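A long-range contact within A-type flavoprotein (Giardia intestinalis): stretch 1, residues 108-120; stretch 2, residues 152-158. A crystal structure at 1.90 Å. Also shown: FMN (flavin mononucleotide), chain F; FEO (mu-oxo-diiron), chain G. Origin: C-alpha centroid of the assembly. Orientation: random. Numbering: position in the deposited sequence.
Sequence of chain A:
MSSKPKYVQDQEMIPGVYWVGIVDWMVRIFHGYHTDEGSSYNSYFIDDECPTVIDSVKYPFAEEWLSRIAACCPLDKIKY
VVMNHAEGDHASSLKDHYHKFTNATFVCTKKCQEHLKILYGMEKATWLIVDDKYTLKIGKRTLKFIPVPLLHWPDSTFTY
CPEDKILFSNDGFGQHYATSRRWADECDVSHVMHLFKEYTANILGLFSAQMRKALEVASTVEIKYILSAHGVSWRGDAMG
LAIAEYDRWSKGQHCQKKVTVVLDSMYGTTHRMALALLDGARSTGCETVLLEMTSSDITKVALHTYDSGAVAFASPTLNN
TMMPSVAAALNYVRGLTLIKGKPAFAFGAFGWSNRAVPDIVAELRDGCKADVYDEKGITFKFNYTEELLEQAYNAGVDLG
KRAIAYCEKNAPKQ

Stretch 1 108-120: CTKKCQEHLKILY
Stretch 2, residues 152-158: HWPDSTF

Stretch 1 supplies a helix, running from Lys 110 toward Tyr 120 with phi/psi near -62/-43 along most of its length; stretch 2 is a turn that lies along the helix from its start to Leu 119 and then enters a strand at Thr 157. The order is reversed: Trp 153 meets Leu 119, Pro 154 and Asp 155 meet His 115 and Lys 111, and Thr 157 meets Thr 109. The backbones come nearest at Cys 112 and Asp 155, whose CA atoms are 4.6 Å apart, and the contact buries 339 Å² in all.

Stretch 2 opens with His 152, which follows a cis peptide bond. Its side chain (chi1 65°, chi2 106°) is out of reach of the helix and serves the metal instead: His 152 NE2 lies 2.2 Å from FE2 of the mu-oxo-diiron group. Trp 153 (chi1 -89°, chi2 18°) points toward the helix and spans two neighbours with its large indole. Trp 153 NE1 comes within 3.4 Å of FMN C9, while Trp 153 CZ3 meets CD1 of Leu 119 (m, t) at 4.5 Å, an apolar contact at the edge of the ring.

Trp 153 also begins a type I beta turn that ends at Ser 156, closed by Ser 156 N donating to Trp 153 O at 3.1 Å. Ser 156, pointing away from the helix with chi1 m, braces the turn from within: Ser 156 OG accepts from Trp 153 N at 2.9 Å. Pro 154 (phi/psi -54/-32) suits the turn's second position, where its ring holds phi near the required value. Pro 154 CB lies 4.0 Å from His 115 CE1, at the imidazole edge, and Pro 154 O is 3.8 Å from Lys 111 CG. Lys 111 thus lends its aliphatic portion to the contact while the end of its side chain leads away.

Asp 155 (-86/-4, chi1 p) is the centre of the pairing. Asp 155 CB packs 3.6 Å from Cys 112 CA; the cysteine CB points sideways (chi1 t). The Asp 155 carboxylate meets His 115 (chi1 m, chi2 169°), one turn after Lys 111. His 115 ND1 donates to Asp 155 OD2 at 2.6 Å and 169°, a short, nearly linear hydrogen bond in the ring plane, where the nitrogen's hydrogen points.

Thr 157 (-142/151, chi1 m) turns toward the start of the helix, Thr 157 OG1 lying 3.9 Å from Thr 109 CG2. Thr 109, with chi1 p, occupies the N-cap: Thr 109 OG1 accepts a weak bond from Cys 112 N at 3.3 Å. Water 1 joins the threonines, accepting from Thr 109 N at 3.1 Å and donating to Thr 157 OG1 at 2.8 Å.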

ATOM      1  N   CYS A 108      32.888  24.866   0.457  1.00 14.61           N
ATOM      2  CA  CYS A 108      32.754  23.597  -0.230  1.00 14.46           C
ATOM      3  C   CYS A 108      33.766  23.518  -1.356  1.00 15.00           C
ATOM      4  O   CYS A 108      34.474  24.489  -1.636  1.00 15.40           O
ATOM      5  CB  CYS A 108      31.323  23.474  -0.799  1.00 14.45           C
ATOM      6  SG  CYS A 108      30.840  24.862  -1.907  1.00 15.93           S
ATOM      7  N   THR A 109      33.824  22.361  -1.999  1.00 15.57           N
ATOM      8  CA  THR A 109      34.695  22.148  -3.149  1.00 16.63           C
ATOM      9  C   THR A 109      34.069  22.813  -4.384  1.00 16.52           C
ATOM     10  O   THR A 109      32.895  23.189  -4.383  1.00 16.54           O
ATOM     11  CB  THR A 109      34.872  20.645  -3.446  1.00 16.83           C
ATOM     12  OG1 THR A 109      33.592  20.076  -3.739  1.00 17.39           O
ATOM     13  CG2 THR A 109      35.531  19.889  -2.267  1.00 16.46           C
ATOM     14  N   LYS A 110      34.855  22.928  -5.442  1.00 17.50           N
ATOM     15  CA  LYS A 110      34.390  23.559  -6.668  1.00 18.03           C
ATOM     16  C   LYS A 110      33.207  22.794  -7.278  1.00 17.66           C
ATOM     17  O   LYS A 110      32.193  23.396  -7.675  1.00 17.13           O
ATOM     18  CB  LYS A 110      35.535  23.693  -7.668  1.00 18.76           C
ATOM     19  CG  LYS A 110      35.134  24.376  -8.981  1.00 20.00           C
ATOM     20  CD  LYS A 110      34.442  25.720  -8.768  1.00 24.97           C
ATOM     21  CE  LYS A 110      35.403  26.890  -8.815  1.00 27.38           C
ATOM     22  NZ  LYS A 110      34.682  28.175  -8.549  1.00 27.05           N
ATOM     23  N   LYS A 111      33.318  21.470  -7.307  1.00 17.95           N
ATOM     24  CA  LYS A 111      32.244  20.648  -7.851  1.00 17.96           C
ATOM     25  C   LYS A 111      30.952  20.835  -7.050  1.00 16.90           C
ATOM     26  O   LYS A 111      29.866  20.949  -7.626  1.00 15.37           O
ATOM     27  CB  LYS A 111      32.668  19.185  -7.934  1.00 18.12           C
ATOM     28  CG  LYS A 111      31.648  18.304  -8.627  1.00 21.98           C
ATOM     29  CD  LYS A 111      31.473  18.687 -10.112  1.00 25.79           C
ATOM     30  CE  LYS A 111      32.518  18.015 -10.968  1.00 27.94           C
ATOM     31  NZ  LYS A 111      32.234  18.262 -12.394  1.00 30.00           N
ATOM     32  N   CYS A 112      31.082  20.895  -5.726  1.00 16.05           N
ATOM     33  CA  CYS A 112      29.914  21.104  -4.871  1.00 15.67           C
ATOM     34  C   CYS A 112      29.285  22.473  -5.135  1.00 15.56           C
ATOM     35  O   CYS A 112      28.085  22.564  -5.319  1.00 14.99           O
ATOM     36  CB  CYS A 112      30.231  20.875  -3.390  1.00 15.78           C
ATOM     37  SG  CYS A 112      28.752  20.893  -2.340  1.00 16.35           S
ATOM     38  N   GLN A 113      30.096  23.524  -5.212  1.00 15.28           N
ATOM     39  CA  GLN A 113      29.578  24.862  -5.521  1.00 16.60           C
ATOM     40  C   GLN A 113      28.814  24.918  -6.854  1.00 17.09           C
ATOM     41  O   GLN A 113      27.710  25.457  -6.909  1.00 17.88           O
ATOM     42  CB  GLN A 113      30.698  25.906  -5.510  1.00 16.49           C
ATOM     43  CG  GLN A 113      30.221  27.333  -5.885  1.00 18.26           C
ATOM     44  CD  GLN A 113      31.356  28.190  -6.410  1.00 20.44           C
ATOM     45  OE1 GLN A 113      32.224  27.705  -7.141  1.00 19.98           O
ATOM     46  NE2 GLN A 113      31.379  29.465  -6.009  1.00 18.62           N
ATOM     47  N   GLU A 114      29.396  24.352  -7.906  1.00 17.34           N
ATOM     48  CA  GLU A 114      28.729  24.255  -9.215  1.00 19.91           C
ATOM     49  C   GLU A 114      27.345  23.597  -9.124  1.00 18.75           C
ATOM     50  O   GLU A 114      26.373  24.090  -9.705  1.00 18.09           O
ATOM     51  CB  GLU A 114      29.629  23.492 -10.193  1.00 19.84           C
ATOM     52  CG  GLU A 114      30.848  24.339 -10.590  1.00 23.89           C
ATOM     53  CD  GLU A 114      31.916  23.598 -11.376  1.00 24.28           C
ATOM     54  OE1 GLU A 114      31.930  22.347 -11.400  1.00 30.63           O
ATOM     55  OE2 GLU A 114      32.755  24.296 -11.989  1.00 29.42           O
ATOM     56  N   HIS A 115      27.259  22.495  -8.375  1.00 18.56           N
ATOM     57  CA  HIS A 115      26.003  21.760  -8.240  1.00 18.49           C
ATOM     58  C   HIS A 115      24.995  22.525  -7.368  1.00 17.44           C
ATOM     59  O   HIS A 115      23.814  22.592  -7.713  1.00 17.89           O
ATOM     60  CB  HIS A 115      26.238  20.315  -7.743  1.00 18.82           C
ATOM     61  CG  HIS A 115      26.933  19.429  -8.740  1.00 22.16           C
ATOM     62  ND1 HIS A 115      27.426  18.183  -8.412  1.00 23.90           N
ATOM     63  CD2 HIS A 115      27.255  19.625 -10.045  1.00 25.77           C
ATOM     64  CE1 HIS A 115      28.010  17.644  -9.470  1.00 25.09           C
ATOM     65  NE2 HIS A 115      27.916  18.497 -10.476  1.00 25.76           N
ATOM     66  N   LEU A 116      25.453  23.099  -6.247  1.00 16.56           N
ATOM     67  CA  LEU A 116      24.586  23.924  -5.401  1.00 15.86           C
ATOM     68  C   LEU A 116      23.971  25.099  -6.180  1.00 16.35           C
ATOM     69  O   LEU A 116      22.780  25.408  -6.057  1.00 16.28           O
ATOM     70  CB  LEU A 116      25.366  24.489  -4.185  1.00 15.25           C
ATOM     71  CG  LEU A 116      25.719  23.524  -3.060  1.00 14.30           C
ATOM     72  CD1 LEU A 116      26.740  24.172  -2.075  1.00 15.44           C
ATOM     73  CD2 LEU A 116      24.469  23.037  -2.326  1.00 15.32           C
ATOM     74  N   LYS A 117      24.796  25.779  -6.963  1.00 16.64           N
ATOM     75  CA  LYS A 117      24.274  26.896  -7.765  1.00 16.83           C
ATOM     76  C   LYS A 117      23.250  26.455  -8.815  1.00 17.70           C
ATOM     77  O   LYS A 117      22.227  27.122  -8.999  1.00 18.52           O
ATOM     78  CB  LYS A 117      25.413  27.667  -8.427  1.00 17.01           C
ATOM     79  CG  LYS A 117      26.239  28.548  -7.538  1.00 16.51           C
ATOM     80  CD  LYS A 117      27.416  29.074  -8.379  1.00 21.12           C
ATOM     81  CE  LYS A 117      28.342  29.960  -7.589  1.00 25.97           C
ATOM     82  NZ  LYS A 117      29.439  30.537  -8.458  1.00 27.37           N
ATOM     83  N   ILE A 118      23.492  25.329  -9.481  1.00 18.70           N
ATOM     84  CA  ILE A 118      22.561  24.858 -10.532  1.00 19.24           C
ATOM     85  C   ILE A 118      21.228  24.423  -9.923  1.00 18.50           C
ATOM     86  O   ILE A 118      20.148  24.723 -10.457  1.00 18.09           O
ATOM     87  CB  ILE A 118      23.153  23.696 -11.356  1.00 20.12           C
ATOM     88  CG1 ILE A 118      24.292  24.210 -12.241  1.00 22.63           C
ATOM     89  CG2 ILE A 118      22.076  23.109 -12.285  1.00 21.54           C
ATOM     90  CD1 ILE A 118      25.070  23.123 -12.907  1.00 27.97           C
ATOM     91  N   LEU A 119      21.301  23.781  -8.779  1.00 17.48           N
ATOM     92  CA  LEU A 119      20.133  23.289  -8.103  1.00 16.96           C
ATOM     93  C   LEU A 119      19.323  24.366  -7.394  1.00 16.97           C
ATOM     94  O   LEU A 119      18.164  24.268  -7.270  1.00 17.26           O
ATOM     95  CB  LEU A 119      20.492  22.175  -7.140  1.00 16.15           C
ATOM     96  CG  LEU A 119      20.860  20.888  -7.841  1.00 16.66           C
ATOM     97  CD1 LEU A 119      21.527  19.922  -6.963  1.00 15.52           C
ATOM     98  CD2 LEU A 119      19.661  20.295  -8.536  1.00 16.54           C
ATOM     99  N   TYR A 120      19.997  25.369  -6.897  1.00 16.64           N
ATOM    100  CA  TYR A 120      19.420  26.086  -5.765  1.00 16.38           C
ATOM    101  C   TYR A 120      19.551  27.595  -5.942  1.00 16.86           C
ATOM    102  O   TYR A 120      18.890  28.371  -5.253  1.00 17.83           O
ATOM    103  CB  TYR A 120      20.088  25.650  -4.459  1.00 15.56           C
ATOM    104  CG  TYR A 120      19.959  24.171  -4.170  1.00 15.10           C
ATOM    105  CD1 TYR A 120      18.732  23.529  -4.269  1.00 13.88           C
ATOM    106  CD2 TYR A 120      21.064  23.418  -3.796  1.00 14.84           C
ATOM    107  CE1 TYR A 120      18.609  22.177  -4.006  1.00 11.31           C
ATOM    108  CE2 TYR A 120      20.951  22.067  -3.530  1.00 13.19           C
ATOM    109  CZ  TYR A 120      19.722  21.451  -3.636  1.00 12.95           C
ATOM    110  OH  TYR A 120      19.605  20.106  -3.372  1.00 15.31           O
ATOM    111  N   HIS A 152      28.559   9.296  -3.015  1.00 14.27           N
ATOM    112  CA  HIS A 152      28.112   8.670  -4.267  1.00 14.57           C
ATOM    113  C   HIS A 152      27.906   9.671  -5.435  1.00 15.18           C
ATOM    114  O   HIS A 152      27.518   9.254  -6.542  1.00 14.38           O
ATOM    115  CB  HIS A 152      26.798   7.902  -4.006  1.00 15.66           C
ATOM    116  CG  HIS A 152      25.667   8.796  -3.631  1.00 15.32           C
ATOM    117  ND1 HIS A 152      24.630   9.089  -4.492  1.00 19.10           N
ATOM    118  CD2 HIS A 152      25.439   9.517  -2.502  1.00 16.88           C
ATOM    119  CE1 HIS A 152      23.796   9.931  -3.900  1.00 19.24           C
ATOM    120  NE2 HIS A 152      24.273  10.211  -2.696  1.00 18.02           N
ATOM    121  N   TRP A 153      28.119  10.976  -5.197  1.00 13.29           N
ATOM    122  CA  TRP A 153      28.009  11.976  -6.282  1.00 14.14           C
ATOM    123  C   TRP A 153      29.402  12.543  -6.616  1.00 14.20           C
ATOM    124  O   TRP A 153      30.320  12.425  -5.780  1.00 14.09           O
ATOM    125  CB  TRP A 153      27.041  13.099  -5.877  1.00 14.03           C
ATOM    126  CG  TRP A 153      25.602  12.836  -6.228  1.00 14.94           C
ATOM    127  CD1 TRP A 153      25.024  11.622  -6.544  1.00 14.98           C
ATOM    128  CD2 TRP A 153      24.544  13.802  -6.272  1.00 15.63           C
ATOM    129  NE1 TRP A 153      23.687  11.790  -6.799  1.00 16.45           N
ATOM    130  CE2 TRP A 153      23.363  13.114  -6.640  1.00 17.20           C
ATOM    131  CE3 TRP A 153      24.485  15.184  -6.061  1.00 15.56           C
ATOM    132  CZ2 TRP A 153      22.131  13.764  -6.783  1.00 15.62           C
ATOM    133  CZ3 TRP A 153      23.250  15.837  -6.214  1.00 14.51           C
ATOM    134  CH2 TRP A 153      22.103  15.123  -6.566  1.00 14.47           C
ATOM    135  N   PRO A 154      29.569  13.164  -7.814  1.00 15.67           N
ATOM    136  CA  PRO A 154      30.838  13.859  -8.129  1.00 15.61           C
ATOM    137  C   PRO A 154      31.239  14.901  -7.082  1.00 16.46           C
ATOM    138  O   PRO A 154      32.436  15.093  -6.845  1.00 17.38           O
ATOM    139  CB  PRO A 154      30.550  14.528  -9.489  1.00 15.67           C
ATOM    140  CG  PRO A 154      29.526  13.617 -10.122  1.00 16.08           C
ATOM    141  CD  PRO A 154      28.618  13.247  -8.943  1.00 15.13           C
ATOM    142  N   ASP A 155      30.255  15.545  -6.439  1.00 15.70           N
ATOM    143  CA  ASP A 155      30.525  16.579  -5.415  1.00 16.09           C
ATOM    144  C   ASP A 155      30.741  16.077  -3.981  1.00 15.52           C
ATOM    145  O   ASP A 155      30.972  16.894  -3.064  1.00 16.51           O
ATOM    146  CB  ASP A 155      29.355  17.569  -5.363  1.00 16.24           C
ATOM    147  CG  ASP A 155      28.017  16.873  -5.223  1.00 18.26           C
ATOM    148  OD1 ASP A 155      27.700  16.363  -4.137  1.00 19.40           O
ATOM    149  OD2 ASP A 155      27.292  16.797  -6.234  1.00 24.09           O
ATOM    150  N   SER A 156      30.593  14.770  -3.753  1.00 14.03           N
ATOM    151  CA  SER A 156      30.599  14.218  -2.391  1.00 13.32           C
ATOM    152  C   SER A 156      31.945  14.468  -1.693  1.00 13.42           C
ATOM    153  O   SER A 156      33.010  14.292  -2.290  1.00 12.46           O
ATOM    154  CB  SER A 156      30.252  12.724  -2.389  1.00 13.45           C
ATOM    155  OG  SER A 156      28.954  12.539  -2.953  1.00 12.81           O
ATOM    156  N   THR A 157      31.871  14.877  -0.434  1.00 12.53           N
ATOM    157  CA  THR A 157      33.046  15.286   0.326  1.00 13.93           C
ATOM    158  C   THR A 157      32.850  14.792   1.755  1.00 13.49           C
ATOM    159  O   THR A 157      31.697  14.663   2.195  1.00 13.76           O
ATOM    160  CB  THR A 157      33.145  16.857   0.367  1.00 14.00           C
ATOM    161  OG1 THR A 157      32.843  17.410  -0.932  1.00 16.39           O
ATOM    162  CG2 THR A 157      34.538  17.324   0.817  1.00 13.90           C
ATOM    163  N   PHE A 158      33.951  14.515   2.462  1.00 12.63           N
ATOM    164  CA  PHE A 158      33.952  14.405   3.927  1.00 12.65           C
ATOM    165  C   PHE A 158      34.686  15.615   4.539  1.00 12.27           C
ATOM    166  O   PHE A 158      35.595  16.186   3.914  1.00 12.35           O
ATOM    167  CB  PHE A 158      34.724  13.182   4.427  1.00 11.74           C
ATOM    168  CG  PHE A 158      34.186  11.840   3.999  1.00 13.73           C
ATOM    169  CD1 PHE A 158      32.883  11.674   3.497  1.00 13.24           C
ATOM    170  CD2 PHE A 158      35.011  10.707   4.130  1.00 15.12           C
ATOM    171  CE1 PHE A 158      32.419  10.398   3.139  1.00 15.64           C
ATOM    172  CE2 PHE A 158      34.549   9.421   3.770  1.00 14.15           C
ATOM    173  CZ  PHE A 158      33.235   9.280   3.274  1.00 13.74           C
TER
HETATM  174  N1  FMN F 601      23.098  10.758 -12.471  1.00 19.68           N
HETATM  175  C2  FMN F 601      23.836  10.171 -13.456  1.00 19.27           C
HETATM  176  O2  FMN F 601      24.164  10.835 -14.454  1.00 20.57           O
HETATM  177  N3  FMN F 601      24.240   8.856 -13.324  1.00 19.73           N
HETATM  178  C4  FMN F 601      23.876   8.097 -12.222  1.00 19.31           C
HETATM  179  O4  FMN F 601      24.152   6.899 -12.236  1.00 16.51           O
HETATM  180  C4A FMN F 601      23.104   8.692 -11.208  1.00 18.17           C
HETATM  181  N5  FMN F 601      22.732   7.999 -10.060  1.00 18.96           N
HETATM  182  C5A FMN F 601      21.980   8.648  -9.086  1.00 20.41           C
HETATM  183  C6  FMN F 601      21.596   7.965  -7.927  1.00 20.29           C
HETATM  184  C7  FMN F 601      20.831   8.600  -6.933  1.00 20.32           C
HETATM  185  C7M FMN F 601      20.625   7.882  -5.626  1.00 22.03           C
HETATM  186  C8  FMN F 601      20.450   9.932  -7.088  1.00 19.96           C
HETATM  187  C8M FMN F 601      19.540  10.619  -6.100  1.00 21.77           C
HETATM  188  C9  FMN F 601      20.835  10.618  -8.240  1.00 19.80           C
HETATM  189  C9A FMN F 601      21.597   9.988  -9.241  1.00 19.23           C
HETATM  190  N10 FMN F 601      21.968  10.675 -10.395  1.00 19.59           N
HETATM  191  C10 FMN F 601      22.733  10.040 -11.351  1.00 19.73           C
HETATM  192  C1' FMN F 601      21.589  12.108 -10.620  1.00 20.22           C
HETATM  193  C2' FMN F 601      20.130  12.265 -11.041  1.00 20.40           C
HETATM  194  O2' FMN F 601      19.876  11.726 -12.336  1.00 19.57           O
HETATM  195  C3' FMN F 601      19.825  13.759 -10.903  1.00 20.66           C
HETATM  196  O3' FMN F 601      19.712  14.035  -9.515  1.00 20.13           O
HETATM  197  C4' FMN F 601      18.552  14.216 -11.585  1.00 19.49           C
HETATM  198  O4' FMN F 601      18.516  15.637 -11.605  1.00 22.70           O
HETATM  199  C5' FMN F 601      17.309  13.718 -10.860  1.00 21.09           C
HETATM  200  O5' FMN F 601      16.170  13.986 -11.659  1.00 16.94           O
HETATM  201  P   FMN F 601      14.770  14.218 -10.938  1.00 20.20           P
HETATM  202  O1P FMN F 601      13.720  14.081 -12.027  1.00 17.49           O
HETATM  203  O2P FMN F 601      14.626  13.158  -9.884  1.00 20.92           O
HETATM  204  O3P FMN F 601      14.696  15.591 -10.293  1.00 17.30           O
HETATM  205 FE1  FEO G 701      21.752  11.736   1.727  1.00 11.41          FE
HETATM  206 FE2  FEO G 701      23.310  11.629  -1.356  1.00 14.54          FE
HETATM  207  O   FEO G 701      22.137  12.498   0.088  1.00 11.74           O
HETATM  208  O   HOH W   1      32.185  20.076  -0.675  1.00 14.35           O
HETATM  209  O   HOH W   2      34.139  17.168  -3.440  1.00 24.58           O